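Local coordinates for RagB/SusD family nutrient uptake outer membrane protein (Bacteroides thetaiotaomicron, PDB 7KV2) that probably binds beta-glucans at the cell surface of a gut bacterium as the SusD-like, outer-membrane glycan-binding protein of a nutrient uptake system, at residues W157-W162 against D184-K189; P204-E207 against N211-R214; S304-P309 against T365-D370; D336-A341 against H454-G459. All coordinates share one frame; numbering follows the deposited sequence.

Interaction 1 (W157-W162 against D184-K189)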
loop_
_atom_site.group_PDB
_atom_site.type_symbol
_atom_site.label_atom_id
_atom_site.label_comp_id
_atom_site.label_asym_id
_atom_site.label_seq_id
_atom_site.Cartn_x
_atom_site.Cartn_y
_atom_site.Cartn_z
ATOM N N TRP A 157 -5.038 -2.070 8.372
ATOM C CA TRP A 157 -3.840 -1.218 8.549
ATOM C C TRP A 157 -3.335 -1.443 9.998
ATOM O O TRP A 157 -2.146 -1.657 10.215
ATOM C CB TRP A 157 -4.197 0.247 8.334
ATOM C CG TRP A 157 -4.356 0.713 6.909
ATOM C CD1 TRP A 157 -4.049 0.051 5.761
ATOM C CD2 TRP A 157 -4.806 2.018 6.513
ATOM N NE1 TRP A 157 -4.288 0.855 4.676
ATOM C CE2 TRP A 157 -4.735 2.070 5.102
ATOM C CE3 TRP A 157 -5.242 3.150 7.206
ATOM C CZ2 TRP A 157 -5.131 3.186 4.377
ATOM C CZ3 TRP A 157 -5.576 4.288 6.485
ATOM C CH2 TRP A 157 -5.502 4.302 5.083
ATOM N N VAL A 158 -4.219 -1.358 10.990
ATOM C CA VAL A 158 -3.761 -1.491 12.407
ATOM C C VAL A 158 -3.521 -2.949 12.778
ATOM O O VAL A 158 -2.607 -3.174 13.580
ATOM C CB VAL A 158 -4.666 -0.745 13.404
ATOM C CG1 VAL A 158 -4.383 0.746 13.396
ATOM C CG2 VAL A 158 -6.139 -1.010 13.174
ATOM N N TRP A 159 -4.260 -3.887 12.215
ATOM C CA TRP A 159 -4.067 -5.341 12.441
ATOM C C TRP A 159 -2.646 -5.730 12.015
ATOM O O TRP A 159 -1.892 -6.388 12.802
ATOM C CB TRP A 159 -5.136 -6.138 11.717
ATOM C CG TRP A 159 -5.032 -7.630 11.808
ATOM C CD1 TRP A 159 -5.124 -8.394 12.943
ATOM C CD2 TRP A 159 -4.839 -8.550 10.720
ATOM N NE1 TRP A 159 -5.006 -9.718 12.631
ATOM C CE2 TRP A 159 -4.799 -9.846 11.276
ATOM C CE3 TRP A 159 -4.656 -8.409 9.338
ATOM C CZ2 TRP A 159 -4.634 -10.979 10.492
ATOM C CZ3 TRP A 159 -4.492 -9.528 8.556
ATOM C CH2 TRP A 159 -4.505 -10.809 9.123
ATOM N N LYS A 160 -2.256 -5.338 10.799
ATOM C CA LYS A 160 -0.927 -5.713 10.281
ATOM C C LYS A 160 0.166 -5.034 11.099
ATOM O O LYS A 160 1.120 -5.733 11.429
ATOM C CB LYS A 160 -0.795 -5.413 8.772
ATOM C CG LYS A 160 -1.455 -6.487 7.933
ATOM C CD LYS A 160 -0.996 -6.483 6.502
ATOM C CE LYS A 160 -1.289 -7.796 5.834
ATOM N NZ LYS A 160 -0.753 -7.788 4.458
ATOM N N PHE A 161 0.115 -3.724 11.320
ATOM C CA PHE A 161 1.263 -2.991 11.895
ATOM C C PHE A 161 1.321 -3.238 13.414
ATOM O O PHE A 161 2.434 -3.311 13.899
ATOM C CB PHE A 161 1.239 -1.501 11.594
ATOM C CG PHE A 161 1.691 -1.175 10.175
ATOM C CD1 PHE A 161 3.036 -1.034 9.863
ATOM C CD2 PHE A 161 0.756 -0.976 9.163
ATOM C CE1 PHE A 161 3.451 -0.752 8.562
ATOM C CE2 PHE A 161 1.160 -0.661 7.860
ATOM C CZ PHE A 161 2.502 -0.542 7.567
ATOM N N TRP A 162 0.185 -3.336 14.094
ATOM C CA TRP A 162 0.200 -3.390 15.591
ATOM C C TRP A 162 -0.457 -4.665 16.161
ATOM O O TRP A 162 -0.099 -5.010 17.315
ATOM C CB TRP A 162 -0.450 -2.142 16.161
ATOM C CG TRP A 162 0.366 -0.900 16.061
ATOM C CD1 TRP A 162 1.386 -0.528 16.878
ATOM C CD2 TRP A 162 0.214 0.148 15.091
ATOM N NE1 TRP A 162 1.867 0.688 16.503
ATOM C CE2 TRP A 162 1.165 1.130 15.406
ATOM C CE3 TRP A 162 -0.617 0.331 13.972
ATOM C CZ2 TRP A 162 1.276 2.319 14.688
ATOM C CZ3 TRP A 162 -0.532 1.521 13.289
ATOM C CH2 TRP A 162 0.438 2.470 13.599
ATOM N N ASP A 184 -5.532 -12.357 16.555
ATOM C CA ASP A 184 -6.364 -13.514 16.108
ATOM C C ASP A 184 -7.849 -13.193 16.281
ATOM O O ASP A 184 -8.651 -13.544 15.389
ATOM C CB ASP A 184 -6.052 -14.799 16.876
ATOM C CG ASP A 184 -4.773 -15.480 16.456
ATOM O OD1 ASP A 184 -4.110 -15.013 15.483
ATOM O OD2 ASP A 184 -4.466 -16.497 17.071
ATOM N N GLN A 185 -8.222 -12.541 17.371
ATOM C CA GLN A 185 -9.642 -12.125 17.562
ATOM C C GLN A 185 -10.014 -11.055 16.527
ATOM O O GLN A 185 -11.146 -11.052 16.081
ATOM C CB GLN A 185 -9.871 -11.571 18.971
ATOM C CG GLN A 185 -9.868 -12.639 20.055
ATOM C CD GLN A 185 -9.927 -12.035 21.434
ATOM O OE1 GLN A 185 -9.384 -10.966 21.701
ATOM N NE2 GLN A 185 -10.626 -12.720 22.327
ATOM N N LEU A 186 -9.106 -10.139 16.185
ATOM C CA LEU A 186 -9.456 -9.064 15.214
ATOM C C LEU A 186 -9.632 -9.706 13.833
ATOM O O LEU A 186 -10.635 -9.408 13.165
ATOM C CB LEU A 186 -8.397 -7.965 15.263
ATOM C CG LEU A 186 -8.639 -6.803 14.301
ATOM C CD1 LEU A 186 -10.036 -6.216 14.419
ATOM C CD2 LEU A 186 -7.603 -5.720 14.507
ATOM N N TYR A 187 -8.769 -10.658 13.468
ATOM C CA TYR A 187 -8.865 -11.426 12.201
ATOM C C TYR A 187 -10.283 -12.000 12.073
ATOM O O TYR A 187 -10.950 -11.884 11.028
ATOM C CB TYR A 187 -7.810 -12.537 12.120
ATOM C CG TYR A 187 -8.058 -13.468 10.975
ATOM C CD1 TYR A 187 -7.794 -13.055 9.675
ATOM C CD2 TYR A 187 -8.701 -14.679 11.148
ATOM C CE1 TYR A 187 -8.080 -13.858 8.592
ATOM C CE2 TYR A 187 -9.003 -15.491 10.071
ATOM C CZ TYR A 187 -8.710 -15.067 8.785
ATOM O OH TYR A 187 -8.971 -15.841 7.702
ATOM N N GLU A 188 -10.748 -12.601 13.159
ATOM C CA GLU A 188 -12.085 -13.229 13.207
ATOM C C GLU A 188 -13.158 -12.202 12.855
ATOM O O GLU A 188 -13.999 -12.558 12.036
ATOM C CB GLU A 188 -12.320 -13.868 14.574
ATOM C CG GLU A 188 -11.592 -15.180 14.709
ATOM C CD GLU A 188 -12.015 -16.266 13.735
ATOM O OE1 GLU A 188 -13.201 -16.278 13.326
ATOM O OE2 GLU A 188 -11.137 -17.104 13.378
ATOM N N LYS A 189 -13.137 -11.017 13.468
ATOM C CA LYS A 189 -14.128 -9.955 13.186
ATOM C C LYS A 189 -13.988 -9.537 11.707
ATOM O O LYS A 189 -15.024 -9.339 11.010
ATOM C CB LYS A 189 -13.911 -8.742 14.076
ATOM C CG LYS A 189 -14.031 -8.972 15.572
ATOM C CD LYS A 189 -15.443 -9.100 16.060
ATOM C CE LYS A 189 -15.505 -9.061 17.572
ATOM N NZ LYS A 189 -16.678 -9.814 18.063
HETATM O O HOH W 1 -3.820 -12.545 13.743
#
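Trp159 meets Leu186 and Tyr187 through apolar contacts that carry most of this interface. The Leu186 side chain packs against the CB and CD1 end of Trp159, and Tyr187 lies alongside the six-membered ring. From Leu186 it is the CD2 methyl that does the touching, 3.7 Å from Trp159 CB, while Leu186 CB approaches the pyrrole carbon CD1 of Trp159 at 4.0 Å. The six-membered ring runs alongside Tyr187, both side chains pointing the same way, with Tyr187 CD1 3.9 Å from Trp159 CZ2. Their planes are inclined by only 30°, but the centroids of the six-membered ring of Trp159 and the Tyr187 ring stand 5.9 Å apart, so the rings are slid past one another and hardly overlap. Trp159 holds CG anti to its own nitrogen (chi1 177°), which sends the indole out from its helix across to the other.

The polar part is slight. Trp159 NE1 gives a hydrogen bond to Ala183 O and also reaches a water at 3.3 Å, which in turn donates to Asp184 OD1 at 3.0 Å. Tyr187 OH bonds to Asp233.

The contact thus joins helix 137-162 to helix 183-200 in the helical, TPR-like part of the SusD fold. Helix 217-231 packs against the same aromatic pair, with Ile227 and Gln231 on Trp159 and Val228 and Gln231 on Tyr187.

Interaction 2 (P204-E207 against N211-R214)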
loop_
_atom_site.group_PDB
_atom_site.type_symbol
_atom_site.label_atom_id
_atom_site.label_comp_id
_atom_site.label_asym_id
_atom_site.label_seq_id
_atom_site.Cartn_x
_atom_site.Cartn_y
_atom_site.Cartn_z
ATOM N N PRO A 204 -20.538 -4.397 -7.569
ATOM C CA PRO A 204 -20.144 -4.804 -8.914
ATOM C C PRO A 204 -18.741 -5.432 -8.904
ATOM O O PRO A 204 -17.948 -5.120 -7.987
ATOM C CB PRO A 204 -20.239 -3.493 -9.677
ATOM C CG PRO A 204 -19.882 -2.433 -8.627
ATOM C CD PRO A 204 -20.469 -2.951 -7.333
ATOM N N MET A 205 -18.446 -6.239 -9.920
ATOM C CA MET A 205 -17.106 -6.857 -10.106
ATOM C C MET A 205 -16.085 -5.756 -10.437
ATOM O O MET A 205 -14.955 -5.818 -9.897
ATOM C CB MET A 205 -17.144 -7.928 -11.197
ATOM C CG MET A 205 -15.843 -8.678 -11.376
ATOM S SD MET A 205 -15.217 -9.491 -9.908
ATOM C CE MET A 205 -15.959 -11.113 -10.022
ATOM N N ARG A 206 -16.478 -4.766 -11.240
ATOM C CA ARG A 206 -15.606 -3.623 -11.637
ATOM C C ARG A 206 -16.459 -2.360 -11.688
ATOM O O ARG A 206 -17.606 -2.428 -12.146
ATOM C CB ARG A 206 -14.953 -3.872 -12.996
ATOM C CG ARG A 206 -13.829 -2.918 -13.353
ATOM C CD ARG A 206 -13.130 -3.161 -14.677
ATOM N NE ARG A 206 -12.249 -2.009 -14.826
ATOM C CZ ARG A 206 -10.936 -2.014 -14.677
ATOM N NH1 ARG A 206 -10.244 -3.148 -14.635
ATOM N NH2 ARG A 206 -10.308 -0.848 -14.714
ATOM N N GLU A 207 -15.892 -1.218 -11.322
ATOM C CA GLU A 207 -16.596 0.070 -11.465
ATOM C C GLU A 207 -16.484 0.633 -12.878
ATOM O O GLU A 207 -15.802 0.042 -13.712
ATOM C CB GLU A 207 -16.083 1.022 -10.400
ATOM C CG GLU A 207 -16.969 1.008 -9.155
ATOM C CD GLU A 207 -18.409 1.454 -9.367
ATOM O OE1 GLU A 207 -18.766 1.843 -10.522
ATOM O OE2 GLU A 207 -19.194 1.377 -8.389
ATOM N N ASN A 211 -17.161 6.209 -11.226
ATOM C CA ASN A 211 -17.133 5.778 -9.805
ATOM C C ASN A 211 -15.855 5.024 -9.420
ATOM O O ASN A 211 -15.877 4.398 -8.336
ATOM C CB ASN A 211 -18.364 4.910 -9.547
ATOM C CG ASN A 211 -19.644 5.704 -9.734
ATOM O OD1 ASN A 211 -19.902 6.612 -8.966
ATOM N ND2 ASN A 211 -20.385 5.432 -10.794
ATOM N N TYR A 212 -14.776 5.050 -10.226
ATOM C CA TYR A 212 -13.533 4.328 -9.848
ATOM C C TYR A 212 -13.095 4.870 -8.480
ATOM O O TYR A 212 -13.113 6.098 -8.282
ATOM C CB TYR A 212 -12.434 4.447 -10.919
ATOM C CG TYR A 212 -12.551 3.470 -12.068
ATOM C CD1 TYR A 212 -12.772 2.121 -11.850
ATOM C CD2 TYR A 212 -12.420 3.901 -13.383
ATOM C CE1 TYR A 212 -12.843 1.204 -12.892
ATOM C CE2 TYR A 212 -12.489 3.001 -14.431
ATOM C CZ TYR A 212 -12.670 1.650 -14.195
ATOM O OH TYR A 212 -12.711 0.758 -15.242
ATOM N N GLY A 213 -12.721 3.964 -7.583
ATOM C CA GLY A 213 -12.372 4.269 -6.183
ATOM C C GLY A 213 -13.392 3.673 -5.228
ATOM O O GLY A 213 -13.073 3.529 -4.049
ATOM N N ARG A 214 -14.620 3.384 -5.696
ATOM C CA ARG A 214 -15.674 2.787 -4.835
ATOM C C ARG A 214 -15.295 1.324 -4.588
ATOM O O ARG A 214 -14.638 0.720 -5.450
ATOM C CB ARG A 214 -17.079 2.888 -5.444
ATOM C CG ARG A 214 -17.617 4.308 -5.616
ATOM C CD ARG A 214 -18.155 4.950 -4.341
ATOM N NE ARG A 214 -18.988 6.122 -4.606
ATOM C CZ ARG A 214 -19.933 6.563 -3.787
ATOM N NH1 ARG A 214 -20.155 5.962 -2.635
ATOM N NH2 ARG A 214 -20.677 7.590 -4.131
#
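A type II beta turn from Asn211 to Arg214 folds the loop between helices 183-200 and 217-231 back on itself, and Arg206 and Glu207 pack against it at the protein surface. The turn is closed by Arg214 N, which donates to Asn211 O at 3.1 Å. Gly213 occupies its third position with a positive phi of 113°, a conformation that suits glycine because a CB would press on the preceding carbonyl oxygen.

Glu207 has the most extensive contact with the turn. Its CB rests 3.8 Å from Tyr212 CD1, and its carbonyl O comes within 3.3 Å of Tyr212 CE1. Bent at chi2, the rest of the chain lies across the turn: OE1 of Glu207 is 3.2 Å from Asn211 CB, and its OE2 faces Arg214 CB. The amide of Asn211 is engaged by Asp208 and the guanidinium of Arg214 by Gln146.

Tyr212 stacks on Trp269 and extends its hydroxyl to Arg206, whose other bonds to Gln252 O and Ser270 O hold the guanidinium in place. Tyr253, a ligand of the sodium ion, bonds to Met205 O close by. Arg206 is extended from CG to NE and presents the edge of its guanidinium almost perpendicular to the phenol ring, the planes 89° apart. Its NE and NH2 both donate hydrogen bonds to Tyr212 OH, at 2.8 and 2.9 Å, side-on and in the guanidinium plane.

Interaction 3 (S304-P309 against T365-D370)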
loop_
_atom_site.group_PDB
_atom_site.type_symbol
_atom_site.label_atom_id
_atom_site.label_comp_id
_atom_site.label_asym_id
_atom_site.label_seq_id
_atom_site.Cartn_x
_atom_site.Cartn_y
_atom_site.Cartn_z
ATOM N N SER A 304 11.805 11.392 -3.936
ATOM C CA SER A 304 12.570 11.889 -5.105
ATOM C C SER A 304 13.852 12.568 -4.648
ATOM O O SER A 304 13.997 12.923 -3.473
ATOM C CB SER A 304 11.660 12.736 -5.912
ATOM O OG SER A 304 10.578 11.913 -6.376
ATOM N N PRO A 305 14.845 12.690 -5.540
ATOM C CA PRO A 305 16.195 13.096 -5.149
ATOM C C PRO A 305 16.178 14.548 -4.656
ATOM O O PRO A 305 15.514 15.413 -5.179
ATOM C CB PRO A 305 17.070 12.992 -6.389
ATOM C CG PRO A 305 16.205 12.312 -7.420
ATOM C CD PRO A 305 14.754 12.400 -6.977
ATOM N N TYR A 306 16.939 14.778 -3.595
ATOM C CA TYR A 306 17.046 16.097 -2.947
ATOM C C TYR A 306 17.798 17.062 -3.874
ATOM O O TYR A 306 18.938 16.742 -4.345
ATOM C CB TYR A 306 17.742 15.910 -1.599
ATOM C CG TYR A 306 17.621 17.085 -0.652
ATOM C CD1 TYR A 306 16.394 17.577 -0.271
ATOM C CD2 TYR A 306 18.766 17.662 -0.094
ATOM C CE1 TYR A 306 16.277 18.618 0.641
ATOM C CE2 TYR A 306 18.665 18.688 0.823
ATOM C CZ TYR A 306 17.426 19.149 1.204
ATOM O OH TYR A 306 17.310 20.157 2.104
ATOM N N ILE A 307 17.158 18.200 -4.143
ATOM C CA ILE A 307 17.671 19.316 -4.985
ATOM C C ILE A 307 18.113 18.756 -6.345
ATOM O O ILE A 307 19.151 19.188 -6.920
ATOM C CB ILE A 307 18.748 20.133 -4.276
ATOM C CG1 ILE A 307 18.450 20.240 -2.770
ATOM C CG2 ILE A 307 18.869 21.492 -4.938
ATOM C CD1 ILE A 307 19.503 21.015 -1.995
ATOM N N TRP A 308 17.319 17.816 -6.859
ATOM C CA TRP A 308 17.378 17.435 -8.298
ATOM C C TRP A 308 17.112 18.676 -9.145
ATOM O O TRP A 308 16.242 19.482 -8.821
ATOM C CB TRP A 308 16.353 16.337 -8.588
ATOM C CG TRP A 308 16.355 15.893 -10.013
ATOM C CD1 TRP A 308 15.488 16.287 -10.984
ATOM C CD2 TRP A 308 17.279 14.987 -10.630
ATOM N NE1 TRP A 308 15.779 15.633 -12.153
ATOM C CE2 TRP A 308 16.883 14.855 -11.983
ATOM C CE3 TRP A 308 18.343 14.210 -10.172
ATOM C CZ2 TRP A 308 17.572 14.037 -12.875
ATOM C CZ3 TRP A 308 19.009 13.389 -11.052
ATOM C CH2 TRP A 308 18.647 13.335 -12.398
ATOM N N PRO A 309 17.847 18.870 -10.261
ATOM C CA PRO A 309 17.466 19.908 -11.225
ATOM C C PRO A 309 16.144 19.565 -11.959
ATOM O O PRO A 309 16.167 18.855 -12.950
ATOM C CB PRO A 309 18.704 19.945 -12.124
ATOM C CG PRO A 309 19.266 18.533 -12.073
ATOM C CD PRO A 309 19.063 18.122 -10.627
ATOM N N THR A 365 21.813 16.580 -4.599
ATOM C CA THR A 365 22.343 16.505 -3.225
ATOM C C THR A 365 22.067 15.119 -2.637
ATOM O O THR A 365 20.930 14.831 -2.271
ATOM C CB THR A 365 21.814 17.672 -2.384
ATOM O OG1 THR A 365 22.228 18.884 -3.026
ATOM C CG2 THR A 365 22.366 17.630 -0.976
ATOM N N THR A 366 23.088 14.263 -2.627
ATOM C CA THR A 366 22.979 12.897 -2.076
ATOM C C THR A 366 22.699 13.047 -0.581
ATOM O O THR A 366 23.276 13.978 0.039
ATOM C CB THR A 366 24.226 12.045 -2.373
ATOM O OG1 THR A 366 25.402 12.587 -1.742
ATOM C CG2 THR A 366 24.479 11.909 -3.867
ATOM N N ARG A 367 21.818 12.226 -0.047
ATOM C CA ARG A 367 21.502 12.260 1.398
ATOM C C ARG A 367 21.883 10.916 2.015
ATOM O O ARG A 367 22.617 10.156 1.399
ATOM C CB ARG A 367 20.041 12.652 1.571
ATOM C CG ARG A 367 19.792 14.121 1.322
ATOM C CD ARG A 367 18.406 14.522 1.810
ATOM N NE ARG A 367 18.491 15.640 2.714
ATOM C CZ ARG A 367 17.478 16.138 3.373
ATOM N NH1 ARG A 367 16.277 15.610 3.218
ATOM N NH2 ARG A 367 17.660 17.184 4.164
ATOM N N TYR A 368 21.410 10.645 3.219
ATOM C CA TYR A 368 21.778 9.433 3.954
ATOM C C TYR A 368 21.331 8.212 3.151
ATOM O O TYR A 368 20.212 8.204 2.602
ATOM C CB TYR A 368 21.150 9.542 5.335
ATOM C CG TYR A 368 21.447 8.387 6.236
ATOM C CD1 TYR A 368 22.743 7.913 6.397
ATOM C CD2 TYR A 368 20.421 7.735 6.889
ATOM C CE1 TYR A 368 22.995 6.814 7.218
ATOM C CE2 TYR A 368 20.667 6.662 7.723
ATOM C CZ TYR A 368 21.960 6.199 7.881
ATOM O OH TYR A 368 22.155 5.116 8.678
ATOM N N GLN A 369 22.191 7.206 3.054
ATOM C CA GLN A 369 21.890 5.920 2.376
ATOM C C GLN A 369 21.659 6.116 0.873
ATOM O O GLN A 369 21.184 5.173 0.242
ATOM C CB GLN A 369 20.736 5.200 3.081
ATOM C CG GLN A 369 21.011 5.002 4.567
ATOM C CD GLN A 369 19.826 4.433 5.325
ATOM O OE1 GLN A 369 18.661 4.808 5.084
ATOM N NE2 GLN A 369 20.115 3.596 6.320
ATOM N N ASP A 370 22.217 7.156 0.275
ATOM C CA ASP A 370 22.117 7.399 -1.186
ATOM C C ASP A 370 22.711 6.215 -1.944
ATOM O O ASP A 370 23.778 5.703 -1.538
ATOM C CB ASP A 370 22.873 8.650 -1.633
ATOM C CG ASP A 370 22.737 8.895 -3.136
ATOM O OD1 ASP A 370 21.645 9.339 -3.559
ATOM O OD2 ASP A 370 23.716 8.633 -3.873
HETATM O O HOH W 2 18.868 12.984 -2.471
HETATM O O HOH W 3 21.833 19.684 -5.592
#
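The two loops come together through one direct backbone bond, Thr365 N to Tyr306 O at 2.9 Å. A water widens this link, accepting from Tyr306 N and donating to Thr365 O, while a second joins Ile307 O to the hydroxyl of Thr365.

Arg367 lays its guanidinium flat over one face of the Tyr306 ring. The planes differ by 13°, and Arg367 CZ sits 3.7 Å from the ring centroid of Tyr306, almost on the ring normal: a stacked cation-pi pair. Nearer the backbone along the same chain, Arg367 CD makes a CH-pi contact at 4.0 Å from the same centroid. A bend at chi3 (126°) turns the guanidinium parallel to the ring. Ile307 CG1 lies over the opposite face, toward its rim, and at the ring edge Thr365 CG2 approaches Tyr306 CD2 to 3.7 Å. Ile307 CD1 meets Thr365 OG1 at 3.6 Å.

The carbonyl of Trp319 accepts from Arg367 NH1, whereas Asp86 and Asp90 form only long, weak ion pairs. Each loop contains a type II turn, Pro305 to Trp308 and Arg367 to Asp370. The arrangement is a stacked arginine-tyrosine cation-pi pair between two surface loops of the SusD-family region, beside a bound molecule, probably from the crystallisation liquor, hydrogen-bonded to Arg367 NH2.

Interaction 4 (D336-A341 against H454-G459)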
loop_
_atom_site.group_PDB
_atom_site.type_symbol
_atom_site.label_atom_id
_atom_site.label_comp_id
_atom_site.label_asym_id
_atom_site.label_seq_id
_atom_site.Cartn_x
_atom_site.Cartn_y
_atom_site.Cartn_z
ATOM N N ASP A 336 14.469 -7.931 -17.774
ATOM C CA ASP A 336 13.288 -7.745 -16.905
ATOM C C ASP A 336 12.909 -6.256 -16.991
ATOM O O ASP A 336 13.699 -5.375 -16.454
ATOM C CB ASP A 336 13.561 -8.232 -15.486
ATOM C CG ASP A 336 12.318 -8.411 -14.645
ATOM O OD1 ASP A 336 11.356 -7.567 -14.811
ATOM O OD2 ASP A 336 12.287 -9.388 -13.841
ATOM N N THR A 337 11.770 -5.950 -17.609
ATOM C CA THR A 337 11.305 -4.542 -17.790
ATOM C C THR A 337 11.052 -3.895 -16.409
ATOM O O THR A 337 10.980 -2.641 -16.328
ATOM C CB THR A 337 10.052 -4.449 -18.669
ATOM O OG1 THR A 337 9.000 -5.193 -18.027
ATOM C CG2 THR A 337 10.336 -4.928 -20.082
ATOM N N ARG A 338 10.809 -4.715 -15.392
ATOM C CA ARG A 338 10.536 -4.206 -14.018
ATOM C C ARG A 338 11.774 -3.521 -13.437
ATOM O O ARG A 338 11.618 -2.718 -12.499
ATOM C CB ARG A 338 10.035 -5.309 -13.107
ATOM C CG ARG A 338 8.752 -5.928 -13.620
ATOM C CD ARG A 338 8.325 -7.075 -12.761
ATOM N NE ARG A 338 9.211 -8.239 -12.962
ATOM C CZ ARG A 338 8.894 -9.497 -12.666
ATOM N NH1 ARG A 338 7.717 -9.803 -12.128
ATOM N NH2 ARG A 338 9.773 -10.461 -12.944
ATOM N N ARG A 339 12.973 -3.852 -13.905
ATOM C CA ARG A 339 14.194 -3.316 -13.286
ATOM C C ARG A 339 14.155 -1.795 -13.464
ATOM O O ARG A 339 14.266 -1.079 -12.458
ATOM C CB ARG A 339 15.473 -3.862 -13.915
ATOM C CG ARG A 339 16.721 -3.364 -13.213
ATOM C CD ARG A 339 17.978 -3.978 -13.800
ATOM N NE ARG A 339 18.247 -3.318 -15.079
ATOM C CZ ARG A 339 19.267 -3.618 -15.861
ATOM N NH1 ARG A 339 20.114 -4.550 -15.481
ATOM N NH2 ARG A 339 19.457 -2.967 -17.000
ATOM N N ASN A 340 14.044 -1.299 -14.695
ATOM C CA ASN A 340 14.063 0.171 -14.906
ATOM C C ASN A 340 12.743 0.822 -14.486
ATOM O O ASN A 340 12.793 2.023 -14.080
ATOM C CB ASN A 340 14.528 0.536 -16.316
ATOM C CG ASN A 340 15.939 0.055 -16.571
ATOM O OD1 ASN A 340 16.593 -0.513 -15.692
ATOM N ND2 ASN A 340 16.383 0.201 -17.805
ATOM N N ALA A 341 11.633 0.073 -14.448
ATOM C CA ALA A 341 10.339 0.637 -14.033
ATOM C C ALA A 341 10.324 0.798 -12.505
ATOM O O ALA A 341 9.454 1.524 -11.994
ATOM C CB ALA A 341 9.204 -0.238 -14.447
ATOM N N HIS A 454 8.302 -10.597 -5.015
ATOM C CA HIS A 454 9.427 -9.738 -4.614
ATOM C C HIS A 454 9.822 -8.852 -5.816
ATOM O O HIS A 454 10.032 -7.659 -5.630
ATOM C CB HIS A 454 10.584 -10.630 -4.126
ATOM C CG HIS A 454 11.702 -9.861 -3.524
ATOM N ND1 HIS A 454 12.947 -10.416 -3.322
ATOM C CD2 HIS A 454 11.755 -8.596 -3.059
ATOM C CE1 HIS A 454 13.726 -9.529 -2.741
ATOM N NE2 HIS A 454 13.026 -8.379 -2.589
ATOM N N LEU A 455 9.940 -9.462 -6.989
ATOM C CA LEU A 455 10.326 -8.767 -8.246
ATOM C C LEU A 455 9.195 -7.809 -8.673
ATOM O O LEU A 455 9.511 -6.734 -9.195
ATOM C CB LEU A 455 10.562 -9.838 -9.323
ATOM C CG LEU A 455 11.782 -10.750 -9.134
ATOM C CD1 LEU A 455 11.821 -11.826 -10.213
ATOM C CD2 LEU A 455 13.081 -9.965 -9.201
ATOM N N GLU A 456 7.941 -8.197 -8.429
ATOM C CA GLU A 456 6.719 -7.558 -8.981
ATOM C C GLU A 456 6.300 -6.293 -8.201
ATOM O O GLU A 456 5.771 -5.351 -8.824
ATOM C CB GLU A 456 5.594 -8.598 -8.984
ATOM C CG GLU A 456 4.322 -8.128 -9.630
ATOM C CD GLU A 456 4.335 -7.817 -11.115
ATOM O OE1 GLU A 456 5.304 -8.207 -11.812
ATOM O OE2 GLU A 456 3.358 -7.146 -11.568
ATOM N N PHE A 457 6.490 -6.260 -6.890
ATOM C CA PHE A 457 5.819 -5.287 -5.997
ATOM C C PHE A 457 6.788 -4.452 -5.157
ATOM O O PHE A 457 6.383 -3.976 -4.124
ATOM C CB PHE A 457 4.854 -6.034 -5.058
ATOM C CG PHE A 457 3.778 -6.835 -5.749
ATOM C CD1 PHE A 457 2.867 -6.202 -6.578
ATOM C CD2 PHE A 457 3.715 -8.219 -5.613
ATOM C CE1 PHE A 457 1.888 -6.927 -7.231
ATOM C CE2 PHE A 457 2.727 -8.948 -6.266
ATOM C CZ PHE A 457 1.822 -8.296 -7.074
ATOM N N VAL A 458 7.984 -4.178 -5.607
ATOM C CA VAL A 458 8.899 -3.299 -4.835
ATOM C C VAL A 458 8.171 -1.980 -4.582
ATOM O O VAL A 458 7.668 -1.368 -5.525
ATOM C CB VAL A 458 10.233 -3.051 -5.538
ATOM C CG1 VAL A 458 11.026 -1.942 -4.852
ATOM C CG2 VAL A 458 11.064 -4.339 -5.696
ATOM N N GLY A 459 8.136 -1.519 -3.331
ATOM C CA GLY A 459 7.630 -0.176 -3.016
ATOM C C GLY A 459 6.118 -0.107 -2.974
ATOM O O GLY A 459 5.595 0.991 -2.850
#
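Arg338 is the centre of a buried salt-bridge network that joins the start of helix 337-342 to the last turn of helix 446-456, in the SusD-family region. Its guanidinium reaches across to Leu455 and Glu456. Leu455 supplies an apolar platform: its CB lies over the centre of one guanidinium face, 3.8 Å from Arg338 CZ, and its CD1 methyl touches Arg338 NH2 at 3.7 Å. The two side chains cross at about a right angle.

Asp336, the N-cap of helix 337-342, fixes the rotation of the guanidinium from its own side. Arg338 grips it side-on, with NE on OD1 and NH2 on OD2, both on the syn side, while the anti side of OD1 takes the capping bond from the backbone N of Arg338. A bend at chi3 (-72°) folds the arginine back toward this carboxylate.

NH1 is shared between Glu456 and Glu452, while the NE/NH2 edge is taken by Asp336. Glu456 OE2 accepts from Ser406 and forms salt bridges with Arg404 and Arg435; with Arg338 on OE1, these arginines would be expected to favour the ionised carboxylate. Its OE1 accepts from Arg338 NH1 at 2.9 Å, close to the C-O axis and in the guanidinium plane, with an N-H...O angle of 158°.

Overall arrangement
From the N terminus, interaction 1 comes first, pairing the C-terminal part of helix 137-162 with the start of helix 183-200 and closing a connection that is partly disordered. Interaction 2 follows in series, a short loop closure between that second helix and helix 217-231; its centre is about 26 Å from that of interaction 1. The other two lie in the SusD-family region and cross along the chain: 336-341 falls between the segments of interaction 3, whereas 454-459 follows both. Interaction 3 joins two surface loops, and interaction 4 brings distant helices together. Interactions 1 and 3, with centres about 37 Å apart, lie on opposite sides of the chain's centre.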